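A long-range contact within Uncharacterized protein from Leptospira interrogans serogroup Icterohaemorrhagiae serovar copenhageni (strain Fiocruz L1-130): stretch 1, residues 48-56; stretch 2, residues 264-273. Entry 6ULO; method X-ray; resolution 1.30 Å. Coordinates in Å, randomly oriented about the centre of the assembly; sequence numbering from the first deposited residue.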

# COMPACT_ATOMS: atom_id res chain seq x y z
N SER A 48 0.90 9.46 -2.50
CA SER A 48 1.91 8.96 -3.42
C SER A 48 2.26 10.03 -4.46
O SER A 48 1.46 10.91 -4.79
CB SER A 48 1.33 7.75 -4.15
OG SER A 48 2.27 7.19 -5.07
N ASN A 49 3.48 9.94 -4.99
CA ASN A 49 3.91 10.74 -6.13
C ASN A 49 4.32 9.85 -7.30
O ASN A 49 5.06 10.29 -8.18
CB ASN A 49 5.04 11.69 -5.72
CG ASN A 49 6.26 10.94 -5.17
OD1 ASN A 49 6.25 9.71 -5.05
ND2 ASN A 49 7.32 11.67 -4.86
N GLU A 50 3.81 8.61 -7.35
CA GLU A 50 4.09 7.64 -8.41
C GLU A 50 2.96 7.75 -9.44
O GLU A 50 1.82 7.37 -9.15
CB GLU A 50 4.17 6.24 -7.80
CG GLU A 50 5.37 6.21 -6.81
CD GLU A 50 5.43 4.98 -5.87
OE1 GLU A 50 4.48 4.15 -5.90
OE2 GLU A 50 6.44 4.84 -5.11
N ASP A 51 3.27 8.24 -10.64
CA ASP A 51 2.26 8.57 -11.65
C ASP A 51 2.02 7.49 -12.69
O ASP A 51 1.18 7.69 -13.57
CB ASP A 51 2.64 9.86 -12.39
CG ASP A 51 2.70 11.06 -11.49
OD1 ASP A 51 1.93 11.10 -10.51
OD2 ASP A 51 3.55 11.95 -11.73
N ARG A 52 2.73 6.36 -12.64
CA ARG A 52 2.57 5.33 -13.65
C ARG A 52 2.30 3.98 -13.01
O ARG A 52 2.75 2.95 -13.50
CB ARG A 52 3.76 5.28 -14.62
CG ARG A 52 3.88 6.55 -15.50
CD ARG A 52 2.63 6.83 -16.34
NE ARG A 52 2.06 5.65 -16.99
CZ ARG A 52 2.53 5.09 -18.12
NH1 ARG A 52 3.61 5.57 -18.72
NH2 ARG A 52 1.91 4.02 -18.63
N LEU A 53 1.47 3.96 -11.96
CA LEU A 53 1.12 2.69 -11.34
C LEU A 53 0.39 1.78 -12.31
O LEU A 53 0.38 0.56 -12.11
CB LEU A 53 0.30 2.91 -10.07
CG LEU A 53 1.07 3.62 -8.96
CD1 LEU A 53 0.09 4.18 -7.92
CD2 LEU A 53 2.08 2.66 -8.32
N ASP A 54 -0.22 2.34 -13.36
CA ASP A 54 -0.89 1.49 -14.33
C ASP A 54 0.05 0.49 -15.00
O ASP A 54 -0.42 -0.53 -15.50
CB ASP A 54 -1.58 2.34 -15.42
CG ASP A 54 -0.63 3.29 -16.14
OD1 ASP A 54 -0.01 4.16 -15.48
OD2 ASP A 54 -0.52 3.17 -17.38
N LEU A 55 1.36 0.76 -15.01
CA LEU A 55 2.30 -0.23 -15.56
C LEU A 55 2.26 -1.53 -14.78
O LEU A 55 2.69 -2.57 -15.29
CB LEU A 55 3.72 0.32 -15.54
CG LEU A 55 3.92 1.54 -16.45
CD1 LEU A 55 5.33 2.11 -16.18
CD2 LEU A 55 3.76 1.17 -17.92
N LEU A 56 1.75 -1.51 -13.55
CA LEU A 56 1.69 -2.72 -12.73
C LEU A 56 0.54 -3.63 -13.11
O LEU A 56 0.56 -4.80 -12.73
CB LEU A 56 1.51 -2.33 -11.27
CG LEU A 56 2.65 -1.50 -10.66
CD1 LEU A 56 2.26 -1.03 -9.29
CD2 LEU A 56 3.97 -2.28 -10.66
N TRP A 264 13.21 6.42 -15.89
CA TRP A 264 11.94 6.77 -15.26
C TRP A 264 10.82 6.67 -16.29
O TRP A 264 10.97 7.06 -17.45
CB TRP A 264 12.01 8.18 -14.67
CG TRP A 264 13.07 8.26 -13.63
CD1 TRP A 264 13.67 7.22 -12.99
CD2 TRP A 264 13.71 9.45 -13.15
NE1 TRP A 264 14.61 7.68 -12.11
CE2 TRP A 264 14.68 9.05 -12.21
CE3 TRP A 264 13.57 10.81 -13.45
CZ2 TRP A 264 15.49 9.96 -11.54
CZ3 TRP A 264 14.38 11.72 -12.79
CH2 TRP A 264 15.33 11.29 -11.85
N SER A 265 9.69 6.14 -15.87
CA SER A 265 8.61 5.89 -16.81
C SER A 265 8.16 7.19 -17.47
O SER A 265 8.11 8.24 -16.80
CB SER A 265 7.41 5.29 -16.06
OG SER A 265 7.83 4.13 -15.37
N PRO A 266 7.83 7.16 -18.76
CA PRO A 266 7.18 8.32 -19.38
C PRO A 266 5.97 8.76 -18.57
O PRO A 266 5.15 7.94 -18.13
CB PRO A 266 6.77 7.79 -20.77
CG PRO A 266 7.54 6.57 -21.00
CD PRO A 266 7.88 5.99 -19.65
N GLY A 267 5.85 10.07 -18.36
CA GLY A 267 4.76 10.61 -17.59
C GLY A 267 5.07 10.80 -16.13
O GLY A 267 4.22 11.32 -15.41
N SER A 268 6.27 10.41 -15.66
CA SER A 268 6.60 10.52 -14.24
C SER A 268 6.63 11.97 -13.76
O SER A 268 6.62 12.21 -12.55
CB SER A 268 7.98 9.92 -13.97
OG SER A 268 7.98 8.52 -14.12
N GLU A 269 6.72 12.93 -14.68
CA GLU A 269 7.00 14.31 -14.33
C GLU A 269 5.81 15.04 -13.74
O GLU A 269 5.98 16.19 -13.32
CB GLU A 269 7.46 15.07 -15.58
CG GLU A 269 6.35 15.31 -16.63
CD GLU A 269 6.10 14.12 -17.56
OE1 GLU A 269 6.84 13.11 -17.49
OE2 GLU A 269 5.15 14.22 -18.39
N ILE A 270 4.62 14.42 -13.70
CA ILE A 270 3.44 15.12 -13.19
C ILE A 270 3.60 15.45 -11.70
O ILE A 270 3.39 16.59 -11.27
CB ILE A 270 2.15 14.33 -13.47
CG1 ILE A 270 1.99 14.08 -14.97
CG2 ILE A 270 0.97 15.07 -12.91
CD1 ILE A 270 1.70 15.31 -15.78
N SER A 271 3.97 14.45 -10.89
CA SER A 271 3.98 14.60 -9.45
C SER A 271 5.37 14.74 -8.86
O SER A 271 5.49 15.03 -7.66
CB SER A 271 3.28 13.41 -8.77
OG SER A 271 1.93 13.27 -9.17
N THR A 272 6.43 14.51 -9.63
CA THR A 272 7.78 14.55 -9.08
C THR A 272 8.77 14.86 -10.18
O THR A 272 8.53 14.57 -11.35
CB THR A 272 8.18 13.23 -8.40
OG1 THR A 272 9.43 13.40 -7.72
CG2 THR A 272 8.34 12.11 -9.44
N ASP A 273 9.91 15.41 -9.78
CA ASP A 273 11.05 15.55 -10.68
C ASP A 273 12.17 14.56 -10.38
O ASP A 273 13.26 14.69 -10.95
CB ASP A 273 11.56 17.00 -10.71
CG ASP A 273 12.09 17.46 -9.38
OD1 ASP A 273 11.99 16.69 -8.40
OD2 ASP A 273 12.60 18.61 -9.32
O HOH W 1 5.82 9.90 -10.79
O HOH W 2 6.57 14.72 -4.99

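This is a small, polar loop-to-loop contact in which two neighbouring side chains, D51 and R52, bind the backbone of a distant segment and one of its serine hydroxyls, with water filling the gaps. The nearest CA pairs are N49 and S271 (CA to CA 5.1 Å) and D51 and S268 (CA to CA 5.4 Å).

D51 grips S271 with both carboxylate oxygens: S271 OG donates to D51 OD1 at 2.6 Å, and S271 N donates to D51 OD2 at 2.7 Å. One acid thus fixes both a hydroxyl and an amide of the same residue. D51 OD2 also lies 3.2 Å from S268 O, but these are two acceptors and are not hydrogen-bonded.

R52 takes the other end. R52 NH1 donates to P266 O at 2.9 Å, nearly in the guanidinium plane, while NE and NH2 pair with D54 in a bidentate salt bridge that holds the group in position. The target carbonyl sits in a type II turn from S265 to S268; G267, at phi 94°, suits that turn, and an ideal CB there would lie a tight 3.3 Å from R52 CD.

Water 1 links N49 O, D51 N and S268 O, and water 2 joins N49 ND2 to S271 O. Apolar packing is modest, as where R52 CG meets S265 CB at 3.8 Å.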